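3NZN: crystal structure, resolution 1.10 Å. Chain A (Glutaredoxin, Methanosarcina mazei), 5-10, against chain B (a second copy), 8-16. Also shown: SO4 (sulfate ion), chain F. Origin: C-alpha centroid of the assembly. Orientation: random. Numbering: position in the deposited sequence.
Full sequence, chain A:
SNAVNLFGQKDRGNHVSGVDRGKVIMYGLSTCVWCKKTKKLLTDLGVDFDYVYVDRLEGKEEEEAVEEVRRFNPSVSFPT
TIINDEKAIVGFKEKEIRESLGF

Chain A, residues 5-10: NLFGQK
Chain B, residues 8-16: GQKDRGNHV

Contact between a turn of chain A (residues 5-10) and a loop running into a strand in chain B (residues 8-16), two copies of one glutaredoxin; the stretches bury 293 Å² in all, most of it on A:Phe7 and B:Arg12. Chain A folds into a type I beta turn from A:Asn5 to A:Gly8, with phi/psi of -63/-27 at A:Leu6 and -92/8 at A:Phe7, closed by A:Gly8 N to A:Asn5 O at 3.0 Å. A:Gly8 follows at 84/3, a positive phi that suits glycine, and A:Gln9 returns to an extended -91/135, where A:Gln9 O accepts from A:Asn5 N at 2.9 Å. The A:Asn5 side chain (chi1 p) braces the turn from within: A:Asn5 OD1 accepts from A:Gln9 N at 3.0 Å and, weakly, from A:Phe7 N at 3.0 Å.

Chain B approaches as a loop and becomes strand at B:Gly13. In register, the CA of A:Phe7 lies 7.1 Å from the CA of B:Arg12, and the CA of A:Leu6 lies 7.6 Å from the CA of B:Asn14. A:Phe7 (chi1 -45°, chi2 -59°) points toward chain B and lays one ring face against B:Arg12: the B:Arg12 CB sits 3.9 Å from the A:Phe7 ring centroid, 28° off the normal, a CH-pi contact. The guanidinium joins as an off-centre cation-pi partner, with B:Arg12 CZ 4.1 Å from the A:Phe7 centroid and 33° off the normal. At the ring edge, A:Phe7 CZ comes within 3.6 Å of B:Gly13 O.

B:Arg12 (chi m, t, m; chi4 152°) folds back so that B:Arg12 NE donates to B:Lys10 O at 3.1 Å, an anchor within its own loop. B:Arg12 NH2 donates to A:Gln9 OE1 at 3.1 Å in a weak hydrogen bond, 134° at the hydrogen. A:Gln9 OE1 lies at the guanidinium edge, while A:Phe7 CD2 covers a face; A:Gln9 OE1 also accepts from A:Asn5 ND2 at 3.0 Å, which ties the A:Gln9 side chain (chi m, t, -61°) back to the turn.

B:Gly13, at phi/psi 130/-169, packs by its backbone at the ring edge; an ideal CB on B:Gly13 would lie 3.6 Å from A:Phe7 CE1, touching the ring rather than clashing with it. The same backbone angles would jam that CB against the preceding carbonyl, so they call for glycine by themselves. B:Asp11 OD1 accepts from B:Gly13 N at 3.1 Å. Beside the ring, A:Leu6 (chi t, p) sets A:Leu6 CD2 3.5 Å from B:Asn14 O, a packing contact with strand backbone; the B:Asn14 CA-to-CB bond points away.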

ATOM      1  N   ASN A   5      -7.085  14.718  -4.350  1.00 12.23           N
ATOM      2  CA  ASN A   5      -7.138  13.708  -5.395  1.00 12.05           C
ATOM      3  C   ASN A   5      -8.440  13.864  -6.185  1.00 12.42           C
ATOM      4  O   ASN A   5      -9.321  14.694  -5.920  1.00 13.09           O
ATOM      5  CB  ASN A   5      -6.821  12.359  -4.785  1.00 13.41           C
ATOM      6  CG  ASN A   5      -7.921  11.836  -3.886  1.00 12.17           C
ATOM      7  OD1 ASN A   5      -9.057  12.304  -3.878  1.00 12.79           O
ATOM      8  ND2 ASN A   5      -7.567  10.855  -3.072  1.00 13.53           N
ATOM      9  N   LEU A   6      -8.614  12.945  -7.121  1.00 13.44           N
ATOM     10  CA  LEU A   6      -9.823  12.957  -8.038  1.00 13.52           C
ATOM     11  C   LEU A   6     -11.117  12.763  -7.210  1.00 12.72           C
ATOM     12  O   LEU A   6     -12.224  13.067  -7.720  1.00 16.26           O
ATOM     13  CB  LEU A   6      -9.623  11.901  -9.037  1.00 16.56           C
ATOM     14  CG  LEU A   6     -10.721  11.386  -9.827  1.00 18.55           C
ATOM     15  CD1 LEU A   6     -11.103  12.627 -10.623  1.00 22.41           C
ATOM     16  CD2 LEU A   6     -10.198  10.172 -10.680  1.00 20.57           C
ATOM     17  N   PHE A   7     -11.006  12.117  -6.086  1.00 12.49           N
ATOM     18  CA  PHE A   7     -12.124  11.775  -5.262  1.00 12.67           C
ATOM     19  C   PHE A   7     -12.408  12.823  -4.227  1.00 13.83           C
ATOM     20  O   PHE A   7     -13.219  12.551  -3.327  1.00 15.59           O
ATOM     21  CB  PHE A   7     -11.885  10.379  -4.639  1.00 13.14           C
ATOM     22  CG  PHE A   7     -11.361   9.383  -5.647  1.00 13.25           C
ATOM     23  CD1 PHE A   7     -12.141   9.066  -6.844  1.00 12.94           C
ATOM     24  CD2 PHE A   7     -10.150   8.779  -5.494  1.00 14.94           C
ATOM     25  CE1 PHE A   7     -11.596   8.228  -7.757  1.00 15.04           C
ATOM     26  CE2 PHE A   7      -9.649   7.995  -6.472  1.00 18.36           C
ATOM     27  CZ  PHE A   7     -10.405   7.691  -7.549  1.00 15.59           C
ATOM     28  N   GLY A   8     -11.721  13.985  -4.308  1.00 14.06           N
ATOM     29  CA  GLY A   8     -11.988  15.064  -3.448  1.00 14.22           C
ATOM     30  C   GLY A   8     -11.321  15.047  -2.091  1.00 12.54           C
ATOM     31  O   GLY A   8     -11.631  15.886  -1.266  1.00 15.52           O
ATOM     32  N   GLN A   9     -10.481  14.059  -1.834  1.00 12.26           N
ATOM     33  CA  GLN A   9      -9.790  13.899  -0.593  1.00 12.59           C
ATOM     34  C   GLN A   9      -8.431  14.617  -0.647  1.00 12.55           C
ATOM     35  O   GLN A   9      -7.652  14.506  -1.559  1.00 12.49           O
ATOM     36  CB  GLN A   9      -9.557  12.441  -0.243  1.00 14.33           C
ATOM     37  CG  GLN A   9     -10.672  11.554  -0.291  1.00 18.69           C
ATOM     38  CD  GLN A   9     -10.204  10.054  -0.254  1.00 24.87           C
ATOM     39  OE1 GLN A   9      -9.418   9.500  -1.170  1.00 26.09           O
ATOM     40  NE2 GLN A   9     -10.637   9.396   0.842  1.00 24.40           N
ATOM     41  N   LYS A  10      -8.099  15.374   0.426  1.00 12.93           N
ATOM     42  CA  LYS A  10      -6.852  16.029   0.554  1.00 12.34           C
ATOM     43  C   LYS A  10      -5.705  15.048   0.528  1.00 11.80           C
ATOM     44  O   LYS A  10      -5.724  14.073   1.312  1.00 14.77           O
ATOM     45  CB  LYS A  10      -6.804  16.888   1.835  1.00 13.68           C
ATOM     46  CG  LYS A  10      -5.545  17.721   1.933  1.00 14.33           C
ATOM     47  CD  LYS A  10      -5.541  18.611   3.100  1.00 18.30           C
ATOM     48  CE  LYS A  10      -5.519  17.896   4.428  1.00 18.64           C
ATOM     49  NZ  LYS A  10      -5.605  18.914   5.564  1.00 22.19           N
TER
ATOM     50  N   GLY B   8      -7.259  -0.745   0.276  1.00 13.18           N
ATOM     51  CA  GLY B   8      -8.534  -1.310   0.560  1.00 13.90           C
ATOM     52  C   GLY B   8      -9.747  -0.512   0.134  1.00 13.32           C
ATOM     53  O   GLY B   8     -10.877  -0.925   0.432  1.00 16.60           O
ATOM     54  N   GLN B   9      -9.558   0.596  -0.535  1.00 13.76           N
ATOM     55  CA  GLN B   9     -10.665   1.422  -0.969  1.00 13.88           C
ATOM     56  C   GLN B   9     -11.335   0.866  -2.232  1.00 13.46           C
ATOM     57  O   GLN B   9     -10.675   0.437  -3.146  1.00 12.77           O
ATOM     58  CB  GLN B   9     -10.152   2.841  -1.213  1.00 16.47           C
ATOM     59  CG  GLN B   9      -9.675   3.574   0.009  1.00 21.50           C
ATOM     60  CD  GLN B   9     -10.774   4.481   0.708  1.00 29.80           C
ATOM     61  OE1 GLN B   9     -11.915   4.613   0.230  1.00 34.00           O
ATOM     62  NE2 GLN B   9     -10.405   5.118   1.818  1.00 38.74           N
ATOM     63  N   LYS B  10     -12.653   0.885  -2.259  1.00 14.11           N
ATOM     64  CA  LYS B  10     -13.402   0.577  -3.446  1.00 15.68           C
ATOM     65  C   LYS B  10     -13.166   1.480  -4.582  1.00 13.05           C
ATOM     66  O   LYS B  10     -12.636   2.561  -4.401  1.00 15.69           O
ATOM     67  CB  LYS B  10     -14.890   0.569  -3.170  1.00 18.05           C
ATOM     68  CG  LYS B  10     -15.356  -0.391  -2.092  1.00 21.54           C
ATOM     69  CD  LYS B  10     -16.928  -0.544  -1.985  1.00 28.05           C
ATOM     70  CE  LYS B  10     -17.577   0.603  -1.113  1.00 35.61           C
ATOM     71  NZ  LYS B  10     -17.230   0.591   0.374  1.00 41.87           N
ATOM     72  N   ASP B  11     -13.454   1.014  -5.767  1.00 14.11           N
ATOM     73  CA  ASP B  11     -13.261   1.667  -7.039  1.00 13.61           C
ATOM     74  C   ASP B  11     -14.180   2.874  -7.099  1.00 11.85           C
ATOM     75  O   ASP B  11     -15.371   2.759  -7.263  1.00 15.29           O
ATOM     76  CB  ASP B  11     -13.543   0.693  -8.220  1.00 14.56           C
ATOM     77  CG  ASP B  11     -13.260   1.312  -9.561  1.00 15.62           C
ATOM     78  OD1 ASP B  11     -12.768   2.423  -9.670  1.00 16.76           O
ATOM     79  OD2 ASP B  11     -13.595   0.565 -10.501  1.00 21.95           O
ATOM     80  N   ARG B  12     -13.591   4.054  -7.013  1.00 10.70           N
ATOM     81  CA  ARG B  12     -14.312   5.290  -7.001  1.00 10.84           C
ATOM     82  C   ARG B  12     -14.198   5.996  -8.331  1.00 10.16           C
ATOM     83  O   ARG B  12     -14.733   7.041  -8.534  1.00 10.51           O
ATOM     84  CB  ARG B  12     -13.859   6.199  -5.885  1.00 10.94           C
ATOM     85  CG  ARG B  12     -14.227   5.659  -4.494  1.00 12.71           C
ATOM     86  CD  ARG B  12     -13.332   6.093  -3.420  1.00 13.59           C
ATOM     87  NE  ARG B  12     -12.012   5.538  -3.682  1.00 15.01           N
ATOM     88  CZ  ARG B  12     -10.912   6.072  -3.291  1.00 15.23           C
ATOM     89  NH1 ARG B  12      -9.745   5.603  -3.705  1.00 18.99           N
ATOM     90  NH2 ARG B  12     -10.894   7.143  -2.498  1.00 17.40           N
ATOM     91  N   GLY B  13     -13.434   5.410  -9.277  1.00 10.92           N
ATOM     92  CA  GLY B  13     -13.110   6.007 -10.559  1.00 11.63           C
ATOM     93  C   GLY B  13     -11.641   5.966 -10.836  1.00 11.57           C
ATOM     94  O   GLY B  13     -10.899   5.282 -10.181  1.00 15.33           O
ATOM     95  N   ASN B  14     -11.239   6.686 -11.855  1.00 11.60           N
ATOM     96  CA  ASN B  14      -9.871   6.609 -12.302  1.00 12.75           C
ATOM     97  C   ASN B  14      -9.547   7.714 -13.284  1.00 10.89           C
ATOM     98  O   ASN B  14     -10.419   8.478 -13.732  1.00 11.69           O
ATOM     99  CB  ASN B  14      -9.510   5.225 -12.891  1.00 14.67           C
ATOM    100  CG  ASN B  14      -8.224   4.760 -12.333  1.00 19.84           C
ATOM    101  OD1 ASN B  14      -7.212   5.470 -12.377  1.00 20.87           O
ATOM    102  ND2 ASN B  14      -8.222   3.582 -11.791  1.00 26.74           N
ATOM    103  N   HIS B  15      -8.280   7.793 -13.606  1.00 11.24           N
ATOM    104  CA  HIS B  15      -7.692   8.677 -14.632  1.00 11.34           C
ATOM    105  C   HIS B  15      -7.311   7.804 -15.814  1.00 10.76           C
ATOM    106  O   HIS B  15      -6.622   6.848 -15.624  1.00 13.06           O
ATOM    107  CB  HIS B  15      -6.452   9.381 -14.100  1.00 12.83           C
ATOM    108  CG  HIS B  15      -5.705  10.121 -15.117  1.00 14.67           C
ATOM    109  ND1 HIS B  15      -6.210  11.080 -15.942  1.00 22.27           N
ATOM    110  CD2 HIS B  15      -4.393  10.023 -15.420  1.00 18.32           C
ATOM    111  CE1 HIS B  15      -5.238  11.547 -16.730  1.00 18.93           C
ATOM    112  NE2 HIS B  15      -4.134  10.920 -16.422  1.00 23.32           N
ATOM    113  N   VAL B  16      -7.736   8.212 -16.986  1.00 10.72           N
ATOM    114  CA  VAL B  16      -7.349   7.559 -18.228  1.00 11.01           C
ATOM    115  C   VAL B  16      -6.475   8.579 -18.995  1.00 11.84           C
ATOM    116  O   VAL B  16      -6.886   9.675 -19.324  1.00 12.58           O
ATOM    117  CB  VAL B  16      -8.590   7.216 -19.063  1.00 11.51           C
ATOM    118  CG1 VAL B  16      -8.109   6.628 -20.444  1.00 13.80           C
ATOM    119  CG2 VAL B  16      -9.513   6.274 -18.332  1.00 13.45           C
TER
HETATM  120  S   SO4 F 107      -3.878  22.343   5.362  1.00 27.10           S
HETATM  121  O1  SO4 F 107      -3.805  23.397   4.284  1.00 32.23           O
HETATM  122  O2  SO4 F 107      -4.036  23.012   6.656  1.00 34.06           O
HETATM  123  O3  SO4 F 107      -4.957  21.490   5.151  1.00 28.47           O
HETATM  124  O4  SO4 F 107      -2.515  21.725   5.268  1.00 32.99           O